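Lipocalin AI-4 (Rhodnius prolixus, PDB 5H9N) binds cysteinyl leukotrienes such as leukotriene C4 in a lipocalin barrel, probably as a salivary scavenger of these mediators during blood feeding. Local coordinates at residues K61-G69 with S80-F91; I6-S14 with Y109-P119. The protein carries 1 engineered substitution. One frame throughout, in Å; residues are numbered along the deposited sequence. Where two conformers were deposited one is given.

Interaction 1 of 2, residues K61-G69 with S80-F91. With LTX ((5~{S},6~{R},7~{E},9~{E},11~{Z},14~{Z})-6-[(2~{R})-2-[[(4~{S})-4-azanyl-5-oxidanyl-5-oxidanylidene-pentanoyl]amino]-3-( 2-hydroxy-2-oxoethylamino)-3-oxidanylidene-propyl]sulfanyl-5-oxidanyl-icosa-7,9,11,14-tetraenoic acid), chain B.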
loop_
_atom_site.group_PDB
_atom_site.type_symbol
_atom_site.label_atom_id
_atom_site.label_comp_id
_atom_site.label_asym_id
_atom_site.label_seq_id
_atom_site.Cartn_x
_atom_site.Cartn_y
_atom_site.Cartn_z
ATOM N N LYS A 61 13.463 4.499 0.579
ATOM C CA LYS A 61 14.583 4.518 -0.374
ATOM C C LYS A 61 15.828 5.228 0.150
ATOM O O LYS A 61 16.946 4.733 -0.011
ATOM C CB LYS A 61 14.165 5.156 -1.704
ATOM C CG LYS A 61 12.866 5.937 -1.685
ATOM C CD LYS A 61 12.288 6.030 -3.089
ATOM C CE LYS A 61 10.986 6.811 -3.119
ATOM N NZ LYS A 61 10.466 6.980 -4.504
ATOM N N ASN A 62 15.654 6.391 0.763
ATOM C CA ASN A 62 16.785 7.003 1.447
ATOM C C ASN A 62 16.383 7.440 2.846
ATOM O O ASN A 62 16.127 8.614 3.117
ATOM C CB ASN A 62 17.373 8.168 0.636
ATOM C CG ASN A 62 16.360 9.245 0.313
ATOM O OD1 ASN A 62 15.202 8.958 0.013
ATOM N ND2 ASN A 62 16.797 10.499 0.368
ATOM N N GLY A 63 16.318 6.457 3.735
ATOM C CA GLY A 63 16.064 6.720 5.132
ATOM C C GLY A 63 14.764 6.130 5.627
ATOM O O GLY A 63 13.842 5.852 4.854
ATOM N N ASP A 64 14.692 5.935 6.936
ATOM C CA ASP A 64 13.474 5.464 7.569
ATOM C C ASP A 64 12.359 6.487 7.442
ATOM O O ASP A 64 12.595 7.695 7.471
ATOM C CB ASP A 64 13.731 5.134 9.038
ATOM C CG ASP A 64 14.443 3.809 9.212
ATOM O OD1 ASP A 64 14.768 3.181 8.182
ATOM O OD2 ASP A 64 14.675 3.395 10.367
ATOM N N VAL A 65 11.147 5.977 7.273
ATOM C CA VAL A 65 9.969 6.797 7.081
ATOM C C VAL A 65 8.955 6.492 8.169
ATOM O O VAL A 65 8.717 5.331 8.495
ATOM C CB VAL A 65 9.324 6.542 5.703
ATOM C CG1 VAL A 65 8.125 7.455 5.498
ATOM C CG2 VAL A 65 10.354 6.744 4.606
ATOM N N LYS A 66 8.357 7.536 8.729
ATOM C CA LYS A 66 7.326 7.378 9.740
ATOM C C LYS A 66 6.046 8.040 9.270
ATOM O O LYS A 66 6.065 9.185 8.820
ATOM C CB LYS A 66 7.796 7.976 11.063
ATOM C CG LYS A 66 8.989 7.236 11.646
ATOM C CD LYS A 66 9.493 7.893 12.919
ATOM C CE LYS A 66 10.254 6.890 13.773
ATOM N NZ LYS A 66 11.106 5.992 12.949
ATOM N N CYS A 67 4.932 7.322 9.381
ATOM C CA CYS A 67 3.653 7.812 8.880
ATOM C C CYS A 67 2.547 7.728 9.913
ATOM O O CYS A 67 2.523 6.831 10.753
ATOM C CB CYS A 67 3.214 7.022 7.648
ATOM S SG CYS A 67 4.370 7.013 6.265
ATOM N N SER A 68 1.609 8.662 9.817
ATOM C CA SER A 68 0.431 8.662 10.665
ATOM C C SER A 68 -0.801 8.645 9.763
ATOM O O SER A 68 -0.960 9.521 8.901
ATOM C CB SER A 68 0.434 9.888 11.564
ATOM O OG SER A 68 -0.733 9.958 12.352
ATOM N N GLY A 69 -1.688 7.668 9.952
ATOM C CA GLY A 69 -2.847 7.523 9.085
ATOM C C GLY A 69 -4.153 8.029 9.651
ATOM O O GLY A 69 -4.309 8.217 10.861
ATOM N N SER A 80 -5.450 8.158 4.483
ATOM C CA SER A 80 -4.445 9.169 4.189
ATOM C C SER A 80 -3.321 9.029 5.197
ATOM O O SER A 80 -3.571 9.003 6.405
ATOM C CB SER A 80 -5.047 10.571 4.259
ATOM O OG SER A 80 -4.059 11.574 4.135
ATOM N N PHE A 81 -2.091 8.938 4.708
ATOM C CA PHE A 81 -0.925 8.862 5.574
ATOM C C PHE A 81 -0.057 10.087 5.408
ATOM O O PHE A 81 0.344 10.433 4.288
ATOM C CB PHE A 81 -0.130 7.590 5.283
ATOM C CG PHE A 81 -0.762 6.362 5.849
ATOM C CD1 PHE A 81 -0.489 5.968 7.140
ATOM C CD2 PHE A 81 -1.678 5.626 5.109
ATOM C CE1 PHE A 81 -1.098 4.846 7.689
ATOM C CE2 PHE A 81 -2.277 4.489 5.655
ATOM C CZ PHE A 81 -1.992 4.114 6.949
ATOM N N GLN A 82 0.221 10.734 6.531
ATOM C CA GLN A 82 1.140 11.847 6.574
ATOM C C GLN A 82 2.487 11.317 7.016
ATOM O O GLN A 82 2.611 10.791 8.115
ATOM C CB GLN A 82 0.636 12.921 7.533
ATOM C CG GLN A 82 1.391 14.229 7.432
ATOM C CD GLN A 82 1.349 14.800 6.031
ATOM O OE1 GLN A 82 0.327 14.715 5.347
ATOM N NE2 GLN A 82 2.461 15.383 5.592
ATOM N N CYS A 83 3.489 11.443 6.155
ATOM C CA CYS A 83 4.773 10.785 6.371
ATOM C C CYS A 83 5.928 11.769 6.432
ATOM O O CYS A 83 5.911 12.805 5.771
ATOM C CB CYS A 83 5.056 9.761 5.264
ATOM S SG CYS A 83 3.798 8.503 4.980
ATOM N N THR A 84 6.934 11.424 7.225
ATOM C CA THR A 84 8.165 12.197 7.312
ATOM C C THR A 84 9.336 11.238 7.159
ATOM O O THR A 84 9.244 10.074 7.536
ATOM C CB THR A 84 8.278 12.970 8.638
ATOM O OG1 THR A 84 8.199 12.057 9.739
ATOM C CG2 THR A 84 7.166 13.999 8.755
ATOM N N THR A 85 10.435 11.716 6.589
ATOM C CA THR A 85 11.581 10.851 6.346
ATOM C C THR A 85 12.800 11.365 7.090
ATOM O O THR A 85 12.877 12.550 7.452
ATOM C CB THR A 85 11.919 10.756 4.849
ATOM O OG1 THR A 85 12.664 11.915 4.457
ATOM C CG2 THR A 85 10.652 10.644 4.003
ATOM N N THR A 86 13.772 10.489 7.309
ATOM C CA THR A 86 14.934 10.908 8.084
ATOM C C THR A 86 15.839 11.876 7.335
ATOM O O THR A 86 16.711 12.476 7.937
ATOM C CB THR A 86 15.787 9.720 8.554
ATOM O OG1 THR A 86 16.115 8.881 7.441
ATOM C CG2 THR A 86 15.047 8.918 9.606
ATOM N N SER A 87 15.627 12.060 6.040
ATOM C CA SER A 87 16.396 13.051 5.302
ATOM C C SER A 87 15.708 14.410 5.388
ATOM O O SER A 87 16.200 15.399 4.857
ATOM C CB SER A 87 16.580 12.623 3.846
ATOM O OG SER A 87 15.339 12.283 3.253
ATOM N N GLY A 88 14.560 14.451 6.057
ATOM C CA GLY A 88 13.867 15.705 6.291
ATOM C C GLY A 88 12.678 15.940 5.378
ATOM O O GLY A 88 12.060 17.002 5.421
ATOM N N GLY A 89 12.350 14.951 4.554
ATOM C CA GLY A 89 11.221 15.060 3.648
ATOM C C GLY A 89 9.886 14.841 4.331
ATOM O O GLY A 89 9.818 14.303 5.431
ATOM N N SER A 90 8.821 15.285 3.679
ATOM C CA SER A 90 7.471 15.016 4.148
ATOM C C SER A 90 6.534 14.894 2.959
ATOM O O SER A 90 6.697 15.584 1.957
ATOM C CB SER A 90 6.986 16.111 5.095
ATOM O OG SER A 90 6.745 17.314 4.393
ATOM N N PHE A 91 5.545 14.020 3.074
ATOM C CA PHE A 91 4.614 13.815 1.983
ATOM C C PHE A 91 3.326 13.193 2.498
ATOM O O PHE A 91 3.265 12.704 3.626
ATOM C CB PHE A 91 5.247 12.944 0.886
ATOM C CG PHE A 91 5.617 11.549 1.335
ATOM C CD1 PHE A 91 6.842 11.294 1.930
ATOM C CD2 PHE A 91 4.749 10.490 1.128
ATOM C CE1 PHE A 91 7.185 10.013 2.322
ATOM C CE2 PHE A 91 5.082 9.212 1.522
ATOM C CZ PHE A 91 6.306 8.971 2.121
HETATM O O2 LTX B . 2.866 4.215 -4.874
HETATM C C1 LTX B . 3.856 3.928 -5.588
HETATM O O1 LTX B . 4.532 2.884 -5.419
HETATM C C2 LTX B . 4.235 4.872 -6.705
HETATM C C3 LTX B . 5.503 5.628 -6.321
HETATM C C4 LTX B . 5.411 6.138 -4.884
HETATM C C5 LTX B . 6.540 7.114 -4.584
HETATM O O3 LTX B . 7.794 6.421 -4.498
HETATM C C6 LTX B . 6.296 7.883 -3.289
HETATM C C7 LTX B . 6.279 6.950 -2.085
HETATM C C8 LTX B . 5.178 6.752 -1.340
HETATM C C9 LTX B . 5.225 5.855 -0.174
HETATM C C10 LTX B . 4.257 5.775 0.751
HETATM C C11 LTX B . 4.400 4.861 1.888
HETATM C C12 LTX B . 3.513 4.648 2.870
HETATM C C13 LTX B . 2.161 5.329 2.995
HETATM C C14 LTX B . 1.126 4.692 2.089
HETATM C C15 LTX B . 0.532 3.532 2.345
HETATM C C16 LTX B . 0.825 2.731 3.592
HETATM C C17 LTX B . 0.753 1.240 3.280
HETATM C C18 LTX B . 0.836 0.438 4.573
HETATM C C19 LTX B . 1.072 -1.042 4.314
HETATM C C20 LTX B . 1.114 -1.818 5.616
HETATM O O32 LTX B . 10.928 6.255 0.947
HETATM C C21 LTX B . 10.133 6.970 0.309
HETATM O O31 LTX B . 9.310 6.520 -0.514
HETATM C CA3 LTX B . 10.175 8.457 0.545
HETATM N N3 LTX B . 9.151 9.122 -0.246
HETATM C C22 LTX B . 9.129 10.433 -0.466
HETATM O O33 LTX B . 9.991 11.166 -0.012
HETATM C CA2 LTX B . 8.020 11.026 -1.290
HETATM C CB2 LTX B . 7.007 9.982 -1.759
HETATM S SG2 LTX B . 7.585 9.100 -3.170
HETATM N N2 LTX B . 8.562 11.787 -2.396
HETATM C CD1 LTX B . 8.158 13.023 -2.652
HETATM O OE1 LTX B . 7.094 13.476 -2.253
HETATM C CG1 LTX B . 9.117 13.831 -3.494
HETATM C CB1 LTX B . 8.463 15.098 -4.021
HETATM C CA1 LTX B . 9.236 15.609 -5.235
HETATM N N1 LTX B . 9.443 14.499 -6.188
HETATM C C23 LTX B . 10.568 16.157 -4.823
HETATM O O11 LTX B . 11.597 15.681 -5.353
HETATM O O12 LTX B . 10.598 17.072 -3.974
#

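Interaction 2 of 2, residues I6-S14 with Y109-P119. Engineered in segment 109-119: Ala-114 (natural residue Tyr). With LTX ((5~{S},6~{R},7~{E},9~{E},11~{Z},14~{Z})-6-[(2~{R})-2-[[(4~{S})-4-azanyl-5-oxidanyl-5-oxidanylidene-pentanoyl]amino]-3-( 2-hydroxy-2-oxoethylamino)-3-oxidanylidene-propyl]sulfanyl-5-oxidanyl-icosa-7,9,11,14-tetraenoic acid), chain B.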
loop_
_atom_site.group_PDB
_atom_site.type_symbol
_atom_site.label_atom_id
_atom_site.label_comp_id
_atom_site.label_asym_id
_atom_site.label_seq_id
_atom_site.Cartn_x
_atom_site.Cartn_y
_atom_site.Cartn_z
ATOM N N ILE A 6 -9.734 11.667 -1.894
ATOM C CA ILE A 6 -8.429 11.395 -2.456
ATOM C C ILE A 6 -8.110 12.384 -3.584
ATOM O O ILE A 6 -9.005 12.997 -4.153
ATOM C CB ILE A 6 -8.358 9.947 -2.951
ATOM C CG1 ILE A 6 -9.369 9.701 -4.079
ATOM C CG2 ILE A 6 -8.551 8.985 -1.757
ATOM C CD1 ILE A 6 -9.393 8.271 -4.576
ATOM N N PRO A 7 -6.818 12.543 -3.909
ATOM C CA PRO A 7 -6.467 13.538 -4.933
ATOM C C PRO A 7 -7.094 13.232 -6.289
ATOM O O PRO A 7 -7.242 12.065 -6.664
ATOM C CB PRO A 7 -4.938 13.432 -5.013
ATOM C CG PRO A 7 -4.521 12.884 -3.699
ATOM C CD PRO A 7 -5.616 11.936 -3.306
ATOM N N THR A 8 -7.467 14.283 -7.005
ATOM C CA THR A 8 -7.968 14.141 -8.360
ATOM C C THR A 8 -6.946 13.402 -9.211
ATOM O O THR A 8 -5.760 13.742 -9.210
ATOM C CB THR A 8 -8.271 15.499 -8.967
ATOM O OG1 THR A 8 -9.147 16.207 -8.085
ATOM C CG2 THR A 8 -8.929 15.350 -10.331
ATOM N N GLY A 9 -7.397 12.379 -9.921
ATOM C CA GLY A 9 -6.484 11.543 -10.676
ATOM C C GLY A 9 -6.286 10.177 -10.042
ATOM O O GLY A 9 -5.945 9.211 -10.722
ATOM N N CYS A 10 -6.479 10.093 -8.732
ATOM C CA CYS A 10 -6.408 8.810 -8.039
ATOM C C CYS A 10 -7.677 7.998 -8.269
ATOM O O CYS A 10 -8.787 8.552 -8.345
ATOM C CB CYS A 10 -6.180 9.007 -6.543
ATOM S SG CYS A 10 -4.587 9.733 -6.172
ATOM N N ASN A 11 -7.519 6.691 -8.408
ATOM C CA ASN A 11 -8.647 5.804 -8.679
ATOM C C ASN A 11 -9.365 5.424 -7.382
ATOM O O ASN A 11 -8.773 4.805 -6.511
ATOM C CB ASN A 11 -8.129 4.561 -9.423
ATOM C CG ASN A 11 -9.234 3.723 -10.048
ATOM O OD1 ASN A 11 -10.390 3.770 -9.639
ATOM N ND2 ASN A 11 -8.865 2.932 -11.053
ATOM N N ALA A 12 -10.633 5.789 -7.255
ATOM C CA ALA A 12 -11.385 5.450 -6.047
ATOM C C ALA A 12 -11.792 3.973 -5.995
ATOM O O ALA A 12 -12.211 3.485 -4.939
ATOM C CB ALA A 12 -12.607 6.334 -5.921
ATOM N N LEU A 13 -11.652 3.265 -7.116
ATOM C CA LEU A 13 -11.846 1.805 -7.180
ATOM C C LEU A 13 -13.241 1.409 -6.710
ATOM O O LEU A 13 -13.438 0.370 -6.091
ATOM C CB LEU A 13 -10.767 1.069 -6.371
ATOM C CG LEU A 13 -9.390 1.171 -7.040
ATOM C CD1 LEU A 13 -8.296 0.553 -6.194
ATOM C CD2 LEU A 13 -9.440 0.508 -8.408
ATOM N N SER A 14 -14.213 2.250 -7.019
ATOM C CA SER A 14 -15.582 1.980 -6.628
ATOM C C SER A 14 -16.032 0.609 -7.152
ATOM O O SER A 14 -15.909 0.329 -8.339
ATOM C CB SER A 14 -16.494 3.091 -7.146
ATOM O OG SER A 14 -17.827 2.881 -6.730
ATOM N N TYR A 109 -3.890 -0.600 -3.166
ATOM C CA TYR A 109 -3.756 0.468 -4.146
ATOM C C TYR A 109 -3.189 1.667 -3.416
ATOM O O TYR A 109 -3.645 1.975 -2.309
ATOM C CB TYR A 109 -5.108 0.800 -4.768
ATOM C CG TYR A 109 -5.082 1.997 -5.688
ATOM C CD1 TYR A 109 -4.498 1.912 -6.948
ATOM C CD2 TYR A 109 -5.631 3.216 -5.303
ATOM C CE1 TYR A 109 -4.469 2.998 -7.794
ATOM C CE2 TYR A 109 -5.609 4.305 -6.140
ATOM C CZ TYR A 109 -5.018 4.200 -7.379
ATOM O OH TYR A 109 -5.022 5.313 -8.198
ATOM N N ARG A 110 -2.177 2.313 -3.988
ATOM C CA ARG A 110 -1.585 3.493 -3.390
ATOM C C ARG A 110 -1.530 4.615 -4.414
ATOM O O ARG A 110 -1.284 4.369 -5.592
ATOM C CB ARG A 110 -0.179 3.186 -2.860
ATOM C CG ARG A 110 0.487 4.352 -2.125
ATOM C CD ARG A 110 1.706 3.913 -1.319
ATOM N NE ARG A 110 2.777 3.434 -2.180
ATOM C CZ ARG A 110 3.848 2.777 -1.742
ATOM N NH1 ARG A 110 3.976 2.516 -0.444
ATOM N NH2 ARG A 110 4.762 2.353 -2.602
ATOM N N CYS A 111 -1.745 5.847 -3.971
ATOM C CA CYS A 111 -1.754 6.994 -4.868
ATOM C C CYS A 111 -1.392 8.257 -4.098
ATOM O O CYS A 111 -1.792 8.417 -2.950
ATOM C CB CYS A 111 -3.128 7.129 -5.527
ATOM S SG CYS A 111 -3.234 8.341 -6.831
ATOM N N GLY A 112 -0.662 9.163 -4.720
ATOM C CA GLY A 112 -0.342 10.419 -4.077
ATOM C C GLY A 112 0.470 11.317 -4.975
ATOM O O GLY A 112 1.017 10.885 -6.000
ATOM N N LEU A 113 0.546 12.582 -4.593
ATOM C CA LEU A 113 1.396 13.536 -5.284
ATOM C C LEU A 113 2.845 13.300 -4.868
ATOM O O LEU A 113 3.141 13.144 -3.682
ATOM C CB LEU A 113 0.969 14.968 -4.970
ATOM C CG LEU A 113 -0.470 15.340 -5.321
ATOM C CD1 LEU A 113 -0.699 16.821 -5.063
ATOM C CD2 LEU A 113 -0.799 14.991 -6.763
ATOM N N ALA A 114 3.745 13.257 -5.843
ATOM C CA ALA A 114 5.147 12.980 -5.555
ATOM C C ALA A 114 6.068 13.660 -6.560
ATOM O O ALA A 114 6.951 13.023 -7.136
ATOM C CB ALA A 114 5.396 11.480 -5.541
ATOM N N GLY A 115 5.854 14.954 -6.770
ATOM C CA GLY A 115 6.710 15.727 -7.654
ATOM C C GLY A 115 5.975 16.434 -8.770
ATOM O O GLY A 115 6.580 17.172 -9.550
ATOM N N SER A 116 4.667 16.217 -8.846
ATOM C CA SER A 116 3.865 16.784 -9.921
ATOM C C SER A 116 2.408 16.956 -9.500
ATOM O O SER A 116 1.983 16.426 -8.475
ATOM C CB SER A 116 3.955 15.898 -11.166
ATOM O OG SER A 116 2.830 16.070 -12.007
ATOM N N THR A 117 1.650 17.702 -10.298
ATOM C CA THR A 117 0.218 17.876 -10.071
ATOM C C THR A 117 -0.518 16.569 -10.360
ATOM O O THR A 117 -1.619 16.325 -9.861
ATOM C CB THR A 117 -0.357 19.005 -10.954
ATOM O OG1 THR A 117 0.490 20.159 -10.872
ATOM C CG2 THR A 117 -1.762 19.378 -10.511
ATOM N N THR A 118 0.113 15.732 -11.177
ATOM C CA THR A 118 -0.427 14.436 -11.547
ATOM C C THR A 118 0.025 13.403 -10.522
ATOM O O THR A 118 1.217 13.152 -10.372
ATOM C CB THR A 118 0.043 14.015 -12.959
ATOM O OG1 THR A 118 -0.276 15.046 -13.902
ATOM C CG2 THR A 118 -0.623 12.719 -13.385
ATOM N N PRO A 119 -0.922 12.807 -9.789
ATOM C CA PRO A 119 -0.493 11.824 -8.795
ATOM C C PRO A 119 0.109 10.597 -9.455
ATOM O O PRO A 119 -0.223 10.275 -10.594
ATOM C CB PRO A 119 -1.789 11.470 -8.058
ATOM C CG PRO A 119 -2.878 11.797 -9.016
ATOM C CD PRO A 119 -2.388 12.954 -9.844
HETATM O O2 LTX B . 2.866 4.215 -4.874
HETATM C C1 LTX B . 3.856 3.928 -5.588
HETATM O O1 LTX B . 4.532 2.884 -5.419
HETATM C C2 LTX B . 4.235 4.872 -6.705
HETATM C C3 LTX B . 5.503 5.628 -6.321
HETATM C C4 LTX B . 5.411 6.138 -4.884
HETATM C C5 LTX B . 6.540 7.114 -4.584
HETATM O O3 LTX B . 7.794 6.421 -4.498
HETATM C C6 LTX B . 6.296 7.883 -3.289
HETATM C C7 LTX B . 6.279 6.950 -2.085
HETATM C C8 LTX B . 5.178 6.752 -1.340
HETATM C C9 LTX B . 5.225 5.855 -0.174
HETATM C C10 LTX B . 4.257 5.775 0.751
HETATM C C11 LTX B . 4.400 4.861 1.888
HETATM C C12 LTX B . 3.513 4.648 2.870
HETATM C C13 LTX B . 2.161 5.329 2.995
HETATM C C14 LTX B . 1.126 4.692 2.089
HETATM C C15 LTX B . 0.532 3.532 2.345
HETATM C C16 LTX B . 0.825 2.731 3.592
HETATM C C17 LTX B . 0.753 1.240 3.280
HETATM C C18 LTX B . 0.836 0.438 4.573
HETATM C C19 LTX B . 1.072 -1.042 4.314
HETATM C C20 LTX B . 1.114 -1.818 5.616
HETATM O O32 LTX B . 10.928 6.255 0.947
HETATM C C21 LTX B . 10.133 6.970 0.309
HETATM O O31 LTX B . 9.310 6.520 -0.514
HETATM C CA3 LTX B . 10.175 8.457 0.545
HETATM N N3 LTX B . 9.151 9.122 -0.246
HETATM C C22 LTX B . 9.129 10.433 -0.466
HETATM O O33 LTX B . 9.991 11.166 -0.012
HETATM C CA2 LTX B . 8.020 11.026 -1.290
HETATM C CB2 LTX B . 7.007 9.982 -1.759
HETATM S SG2 LTX B . 7.585 9.100 -3.170
HETATM N N2 LTX B . 8.562 11.787 -2.396
HETATM C CD1 LTX B . 8.158 13.023 -2.652
HETATM O OE1 LTX B . 7.094 13.476 -2.253
HETATM C CG1 LTX B . 9.117 13.831 -3.494
HETATM C CB1 LTX B . 8.463 15.098 -4.021
HETATM C CA1 LTX B . 9.236 15.609 -5.235
HETATM N N1 LTX B . 9.443 14.499 -6.188
HETATM C C23 LTX B . 10.568 16.157 -4.823
HETATM O O11 LTX B . 11.597 15.681 -5.353
HETATM O O12 LTX B . 10.598 17.072 -3.974
HETATM O O HOH W 1 -4.360 15.865 -8.156
#

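Interaction 1 of 2, residues K61-G69 with S80-F91
Cys-67 and Cys-83 face each other in a non-hydrogen-bonded pair of the antiparallel hairpin, and their sulfurs close a disulfide directly across the two strands, with SG of Cys-67 2.0 Å from SG of Cys-83 and a chi3 of 106°. The pairing puts both side chains on the same face of the sheet, and with each SG anti to its carbonyl carbon (chi1 -57° and -55°) the sulfurs meet; CA of Cys-67 lies 4.0 Å from CA of Cys-83. On either side of this pair the backbone bonds are doubled: Lys-66 and Thr-84 exchange two, as do Ser-68 and Gln-82.

Gly-69 meets Phe-81 at the far end of the register. Its CA sits over one face of the phenyl ring, 3.8 Å from the centroid, in a CH-pi contact; over the opposite face lies C16 of the leukotriene tail. At the other end Thr-86 turns toward the strand, bringing OG1 to 3.2 Å from CA of Gly-63, while its N donates to O of Asp-64.

Val-65 lies side by side with Thr-85, and its CG1 reaches CZ of Phe-91 at 4.1 Å. Phe-91 carries CB of Cys-83 over one ring face and CB2 of the ligand over the other.

Strand 55-60 flanks the hairpin on the 63-71 side, with backbone bonds between Phe-58 and Val-65 and between Leu-56 and Cys-67; strand 90-100 pairs with strand 78-85 along its other edge.

Interaction 2 of 2, residues I6-S14 with Y109-P119
Tyr-109 begins the contact by reaching with its phenol to Asn-11 and Leu-13. With CG anti to the backbone N (chi1 174°), the ring passes CD1 of Leu-13, which packs 3.5 Å from CB of Tyr-109, and delivers the hydroxyl to the loop backbone. There N of Asn-11 donates to OH of Tyr-109 over 2.9 Å in a nearly straight bond (171°); the same hydroxyl is also hydrogen-bonded to Asp-121. Asn-11 in turn folds its own loop as an Asx turn, OD1 accepting from N of Leu-13 with the donor above the carbonyl plane.

Arg-110 points the other way, into the barrel. Its NE and NH2 donate to the two oxygens of the leukotriene's C1 carboxylate, NE to O2 at 2.8 Å and NH2 to O1 at 2.9 Å, while C9 of the polyene lies over one guanidinium face.

Cys-111 turns back to the N-terminal loop, its SG joined to SG of Cys-10 in a disulfide. Farther on, O of the engineered Ala-114 accepts from the ligand amine N1. A water donates to O of Thr-8 and, over a longer distance, to O of Thr-117, and the ring of Pro-119 packs with CG 3.5 Å from O of Thr-8.

Alternation of inward and outward side chains is characteristic of a lipocalin barrel wall; in this triabin-family member the outward ones hold the N-terminal segment, partly through the disulfide, and Arg-110 faces the leukotriene.

How the interactions relate
From the N terminus, the loop 6-14 runs outside the barrel, ahead of all its strands in the chain, and interaction 2 fastens it to strand 105-112, closing a loop of nearly a hundred residues. Within that span lies interaction 1, a short hairpin closure between strands 63-71 and 78-85; the two therefore nest and do not cross. Their centres are about 17 Å apart and they do not touch, yet strand 90-100, which starts in the second segment of interaction 1, neighbours strand 105-112 in the sheet. Both also line the leukotriene pocket, interaction 1 through Lys-61, Val-65, Phe-81 and Phe-91, interaction 2 through Arg-110, Ala-114 and Gly-115.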